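Local coordinates for malonyl-CoA-[acyl-carrier-protein] transacylase (Coxiella burnetii, PDB 3TQE), which probably transfers the malonyl group of malonyl-CoA to the holo form of the acyl carrier protein, releasing CoA, at residues A[93-98]-A[162-167]; A[111-116]-A[221-226]. All blocks are in the same frame, centred on the assembly; numbering follows the deposited sequence.

Interaction 1. Residues A[93-98]-A[162-167]. With GLY (glycine), chain B.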
loop_
_atom_site.group_PDB
_atom_site.type_symbol
_atom_site.label_atom_id
_atom_site.label_comp_id
_atom_site.label_asym_id
_atom_site.label_seq_id
_atom_site.Cartn_x
_atom_site.Cartn_y
_atom_site.Cartn_z
ATOM N N ALA A 93 -4.104 -2.823 -7.912
ATOM C CA ALA A 93 -2.766 -2.425 -7.527
ATOM C C ALA A 93 -2.837 -2.036 -6.068
ATOM O O ALA A 93 -3.820 -1.494 -5.632
ATOM C CB ALA A 93 -2.259 -1.241 -8.345
ATOM N N GLY A 94 -1.794 -2.278 -5.333
ATOM C CA GLY A 94 -1.742 -1.887 -3.965
ATOM C C GLY A 94 -0.499 -1.148 -3.668
ATOM O O GLY A 94 0.531 -1.461 -4.225
ATOM N N HIS A 95 -0.569 -0.221 -2.725
ATOM C CA HIS A 95 0.595 0.580 -2.430
ATOM C C HIS A 95 1.349 -0.090 -1.288
ATOM O O HIS A 95 0.884 -0.117 -0.163
ATOM C CB HIS A 95 0.146 1.995 -2.137
ATOM C CG HIS A 95 1.251 2.999 -2.079
ATOM N ND1 HIS A 95 2.236 2.980 -1.111
ATOM C CD2 HIS A 95 1.498 4.074 -2.856
ATOM C CE1 HIS A 95 3.056 4.002 -1.312
ATOM N NE2 HIS A 95 2.630 4.681 -2.367
ATOM N N SER A 96 2.513 -0.661 -1.622
ATOM C CA SER A 96 3.401 -1.384 -0.673
ATOM C C SER A 96 2.708 -2.561 0.035
ATOM O O SER A 96 2.485 -3.592 -0.556
ATOM C CB SER A 96 4.097 -0.393 0.265
ATOM O OG SER A 96 5.110 -1.058 1.025
ATOM N N LEU A 97 2.333 -2.411 1.288
ATOM C CA LEU A 97 1.573 -3.416 1.948
ATOM C C LEU A 97 0.308 -3.738 1.159
ATOM O O LEU A 97 -0.142 -4.889 1.123
ATOM C CB LEU A 97 1.205 -2.932 3.336
ATOM C CG LEU A 97 0.297 -3.775 4.183
ATOM C CD1 LEU A 97 0.856 -5.209 4.359
ATOM C CD2 LEU A 97 0.113 -2.974 5.424
ATOM N N GLY A 98 -0.268 -2.742 0.506
ATOM C CA GLY A 98 -1.474 -2.953 -0.240
ATOM C C GLY A 98 -1.345 -3.980 -1.327
ATOM O O GLY A 98 -2.319 -4.568 -1.752
ATOM N N PRO A 162 14.882 7.991 -3.634
ATOM C CA PRO A 162 13.445 7.904 -3.803
ATOM C C PRO A 162 12.927 6.519 -3.410
ATOM O O PRO A 162 13.530 5.511 -3.742
ATOM C CB PRO A 162 13.251 8.205 -5.297
ATOM C CG PRO A 162 14.441 9.062 -5.666
ATOM C CD PRO A 162 15.551 8.443 -4.868
ATOM N N ALA A 163 11.836 6.528 -2.676
ATOM C CA ALA A 163 11.255 5.351 -2.051
ATOM C C ALA A 163 9.819 5.165 -2.488
ATOM O O ALA A 163 9.399 4.045 -2.763
ATOM C CB ALA A 163 11.327 5.459 -0.568
ATOM N N ASN A 164 9.028 6.232 -2.500
ATOM C CA ASN A 164 7.668 6.128 -3.018
ATOM C C ASN A 164 7.490 7.205 -4.057
ATOM O O ASN A 164 7.619 8.394 -3.740
ATOM C CB ASN A 164 6.587 6.384 -1.974
ATOM C CG ASN A 164 6.514 5.382 -0.863
ATOM O OD1 ASN A 164 7.033 4.282 -0.924
ATOM N ND2 ASN A 164 5.768 5.770 0.180
ATOM N N LEU A 165 7.212 6.806 -5.287
ATOM C CA LEU A 165 6.951 7.761 -6.353
ATOM C C LEU A 165 5.440 7.929 -6.408
ATOM O O LEU A 165 4.736 7.164 -7.097
ATOM C CB LEU A 165 7.547 7.232 -7.645
ATOM C CG LEU A 165 9.018 6.811 -7.576
ATOM C CD1 LEU A 165 9.530 6.270 -8.877
ATOM C CD2 LEU A 165 9.884 7.989 -7.126
ATOM N N ASN A 166 4.921 8.862 -5.624
ATOM C CA ASN A 166 3.506 8.863 -5.268
ATOM C C ASN A 166 2.622 9.642 -6.188
ATOM O O ASN A 166 1.522 9.197 -6.532
ATOM C CB ASN A 166 3.294 9.328 -3.838
ATOM C CG ASN A 166 3.579 8.259 -2.863
ATOM O OD1 ASN A 166 3.656 7.084 -3.233
ATOM N ND2 ASN A 166 3.740 8.624 -1.613
ATOM N N SER A 167 3.079 10.799 -6.592
ATOM C CA SER A 167 2.352 11.574 -7.559
ATOM C C SER A 167 3.377 12.366 -8.313
ATOM O O SER A 167 4.566 12.328 -8.031
ATOM C CB SER A 167 1.330 12.466 -6.880
ATOM O OG SER A 167 1.913 13.722 -6.584
HETATM N N GLY B . 6.003 2.291 2.931
HETATM C CA GLY B . 5.158 1.378 3.767
HETATM C C GLY B . 5.581 -0.076 3.665
HETATM O O GLY B . 4.823 -1.031 3.930
HETATM O OXT GLY B . 6.712 -0.335 3.289
#
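The first torsion of His95, near trans at -169°, sets its imidazole beside the carbonyl carbon and carries the ring edge from the loop after strand 91-94 to Asn164 and Asn166, whose CG atoms both lie opposite their own carbonyl carbons. The sequence and strained turn of this loop fit the nucleophile elbow (Gly-X-Ser-X-Gly) of acyl transferases, and His95 is the residue just before the predicted nucleophile Ser96. The ring donates one nearly straight hydrogen bond, from His95 NE2 to Asn166 OD1 at 2.8 Å and 171°. The oxygen sits almost in the imidazole plane, whereas the donor is tilted out of the plane of the amide. The Asn164 amide meets the CE1 corner of the same edge, standing perpendicular to the ring. Two classic beta bulges, Ala163-Asn164 and Asn166-Ser167, interrupt the pairing of strand 160-167 with strand 170-174. Trp261 also meets the imidazole, so the bond to Asn166 is one of several contacts that hold the ring at the buried interface.

Ser96 turns the chain sharply, with the positive phi (58°) usual for such an elbow, and Gly98 N closes the turn on His95 O at 2.9 Å. Gly94 and Gly98 pack closely, CA to CA 3.9 Å. Ser96 OG bonds to His205 NE2, consistent with a serine-histidine pair, and also to Arg121 NH2. Arg121 NH1 and Ser204 OG bind the glycine in this pocket, and its O atom lies 3.9 Å from Leu97 N.

Interaction 2. Residues A[111-116]-A[221-226]. With GLY (glycine), chain C.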
loop_
_atom_site.group_PDB
_atom_site.type_symbol
_atom_site.label_atom_id
_atom_site.label_comp_id
_atom_site.label_asym_id
_atom_site.label_seq_id
_atom_site.Cartn_x
_atom_site.Cartn_y
_atom_site.Cartn_z
ATOM N N PHE A 111 -5.735 -15.673 2.477
ATOM C CA PHE A 111 -5.795 -14.565 3.420
ATOM C C PHE A 111 -5.027 -14.823 4.711
ATOM O O PHE A 111 -4.215 -14.007 5.104
ATOM C CB PHE A 111 -7.254 -14.207 3.710
ATOM C CG PHE A 111 -7.424 -13.176 4.744
ATOM C CD1 PHE A 111 -6.799 -11.970 4.619
ATOM C CD2 PHE A 111 -8.194 -13.398 5.846
ATOM C CE1 PHE A 111 -6.935 -11.017 5.553
ATOM C CE2 PHE A 111 -8.335 -12.415 6.804
ATOM C CZ PHE A 111 -7.698 -11.240 6.653
ATOM N N GLU A 112 -5.302 -15.926 5.399
ATOM C CA GLU A 112 -4.712 -16.120 6.730
ATOM C C GLU A 112 -3.195 -16.327 6.605
ATOM O O GLU A 112 -2.432 -15.883 7.453
ATOM C CB GLU A 112 -5.383 -17.285 7.437
ATOM C CG GLU A 112 -6.842 -16.986 7.792
ATOM C CD GLU A 112 -7.833 -18.082 7.369
ATOM O OE1 GLU A 112 -7.423 -19.269 7.274
ATOM O OE2 GLU A 112 -9.027 -17.759 7.096
ATOM N N GLU A 113 -2.756 -16.903 5.497
ATOM C CA GLU A 113 -1.322 -17.013 5.245
ATOM C C GLU A 113 -0.715 -15.640 5.015
ATOM O O GLU A 113 0.364 -15.317 5.518
ATOM C CB GLU A 113 -1.057 -17.967 4.093
ATOM C CG GLU A 113 -1.523 -19.369 4.468
ATOM C CD GLU A 113 -1.337 -20.435 3.430
ATOM O OE1 GLU A 113 -0.807 -20.150 2.332
ATOM O OE2 GLU A 113 -1.752 -21.593 3.747
ATOM N N ALA A 114 -1.427 -14.812 4.276
ATOM C CA ALA A 114 -0.964 -13.460 4.027
ATOM C C ALA A 114 -0.904 -12.640 5.308
ATOM O O ALA A 114 -0.012 -11.818 5.463
ATOM C CB ALA A 114 -1.813 -12.781 2.945
ATOM N N VAL A 115 -1.861 -12.827 6.201
ATOM C CA VAL A 115 -1.841 -12.121 7.475
ATOM C C VAL A 115 -0.562 -12.435 8.225
ATOM O O VAL A 115 0.120 -11.537 8.743
ATOM C CB VAL A 115 -3.082 -12.464 8.316
ATOM C CG1 VAL A 115 -2.938 -11.982 9.770
ATOM C CG2 VAL A 115 -4.294 -11.894 7.666
ATOM N N LYS A 116 -0.238 -13.716 8.309
ATOM C CA LYS A 116 0.977 -14.102 9.021
ATOM C C LYS A 116 2.210 -13.543 8.313
ATOM O O LYS A 116 3.169 -13.103 8.947
ATOM C CB LYS A 116 1.072 -15.602 9.121
ATOM C CG LYS A 116 0.002 -16.228 9.939
ATOM C CD LYS A 116 0.249 -17.718 10.069
ATOM C CE LYS A 116 -0.790 -18.398 10.904
ATOM N NZ LYS A 116 -0.619 -19.887 10.770
ATOM N N ALA A 221 9.093 -18.123 0.313
ATOM C CA ALA A 221 9.348 -19.345 -0.434
ATOM C C ALA A 221 8.439 -20.468 0.022
ATOM O O ALA A 221 8.194 -21.394 -0.736
ATOM C CB ALA A 221 10.818 -19.761 -0.288
ATOM N N LYS A 222 7.932 -20.380 1.248
ATOM C CA LYS A 222 7.162 -21.474 1.844
ATOM C C LYS A 222 5.675 -21.303 1.654
ATOM O O LYS A 222 4.912 -22.213 1.909
ATOM C CB LYS A 222 7.454 -21.575 3.338
ATOM C CG LYS A 222 8.872 -21.989 3.684
ATOM C CD LYS A 222 9.089 -21.946 5.184
ATOM C CE LYS A 222 10.559 -22.016 5.552
ATOM N NZ LYS A 222 11.079 -23.413 5.536
ATOM N N ILE A 223 5.249 -20.122 1.228
ATOM C CA ILE A 223 3.828 -19.824 1.100
ATOM C C ILE A 223 3.363 -20.198 -0.303
ATOM O O ILE A 223 4.046 -19.960 -1.270
ATOM C CB ILE A 223 3.516 -18.334 1.429
ATOM C CG1 ILE A 223 1.999 -18.067 1.409
ATOM C CG2 ILE A 223 4.173 -17.401 0.454
ATOM C CD1 ILE A 223 1.590 -16.665 1.935
ATOM N N SER A 224 2.194 -20.798 -0.395
ATOM C CA SER A 224 1.648 -21.193 -1.671
ATOM C C SER A 224 1.113 -19.991 -2.397
ATOM O O SER A 224 0.425 -19.182 -1.822
ATOM C CB SER A 224 0.509 -22.173 -1.450
ATOM O OG SER A 224 0.987 -23.339 -0.829
ATOM N N ILE A 225 1.436 -19.877 -3.665
ATOM C CA ILE A 225 0.981 -18.777 -4.473
ATOM C C ILE A 225 0.329 -19.331 -5.708
ATOM O O ILE A 225 0.935 -20.100 -6.435
ATOM C CB ILE A 225 2.115 -17.841 -4.866
ATOM C CG1 ILE A 225 2.821 -17.341 -3.606
ATOM C CG2 ILE A 225 1.566 -16.722 -5.711
ATOM C CD1 ILE A 225 4.030 -16.447 -3.846
ATOM N N ASP A 226 -0.916 -18.938 -5.935
ATOM C CA ASP A 226 -1.653 -19.284 -7.131
ATOM C C ASP A 226 -1.592 -18.148 -8.136
ATOM O O ASP A 226 -1.235 -17.019 -7.794
ATOM C CB ASP A 226 -3.091 -19.587 -6.774
ATOM C CG ASP A 226 -3.254 -20.901 -6.035
ATOM O OD1 ASP A 226 -2.335 -21.738 -6.066
ATOM O OD2 ASP A 226 -4.339 -21.104 -5.442
HETATM N N GLY C . 1.715 -22.700 -6.249
HETATM C CA GLY C . 3.110 -22.720 -6.799
HETATM C C GLY C . 4.084 -22.108 -5.821
HETATM O O GLY C . 3.645 -21.700 -4.724
HETATM O OXT GLY C . 5.309 -21.997 -6.117
HETATM O O HOH W 1 -1.237 -18.537 0.186
HETATM O O HOH W 2 0.995 -21.885 1.865
#
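The side chains of Glu113 and Ile223 cross at a slant, with both the CB and the carboxylate of Glu113 touching the isoleucine. In the conformer described here, one of two for this residue, Ile223 CD1 packs on Glu113 CB at 3.7 Å, while Ile223 CG1 is 3.6 Å from Glu113 OE1. The glutamate reaches this far because CG stands opposite the carbonyl carbon (chi1 -64°) and the chain runs on fully extended (chi2 180°), carrying OE1 past the isoleucine to the backbone of Ser224. There the link is made by water. Water 2 donates to Glu113 OE1 at a short 2.5 Å and accepts from Ser224 N at 2.8 Å. Water 1 lies 2.7 Å from both Glu113 OE1 and Ser224 O, but it has more acceptors nearby than protons, so which of these bonds it makes is uncertain.

The contact joins the start of helix 111-128, in the large alpha/beta-hydrolase-like subdomain of the acyl transferase fold, to the irregular loop between helices 210-220 and 244-254. Ile223 also rests on Leu109, just ahead of the helix, as do Ala114 and Ile225. Phe111 packs on helices 31-44 and 63-83, with Val115 CG2 above one face of its ring, offset toward the rim.

On the loop side, Ile225 packs on Ala244 and Ile247, and its backbone binds a glycine molecule at both polar atoms: Ile225 N donates to the ligand O at 3.1 Å and 164°, and the ligand N donates to Ile225 O at 2.7 Å. Arg248 NH2 hydrogen-bonds to both Ile223 O and this glycine, tying helix 244-254 to loop and ligand alike.

In the fold
From the N terminus the chain reaches residues 93-98 at the end of an outer strand of the parallel sheet, runs through helix 97-105 and enters helix 111-128, where residues 111-116 lie. It then crosses to the mixed sheet, and residues 162-167 close interaction 1 over 63 intervening residues. Interaction 2 closes later, when residues 221-226 come back to helix 111-128 after 104 residues. The two loops therefore cross rather than nest. Interaction 1 joins the two sheets at the predicted active site; interaction 2 lies nearer the surface, where helix 111-128 meets the loop between helices 210-220 and 244-254. Their centres are 21 Å apart, and their nearest atoms, about 7 Å apart, do not touch.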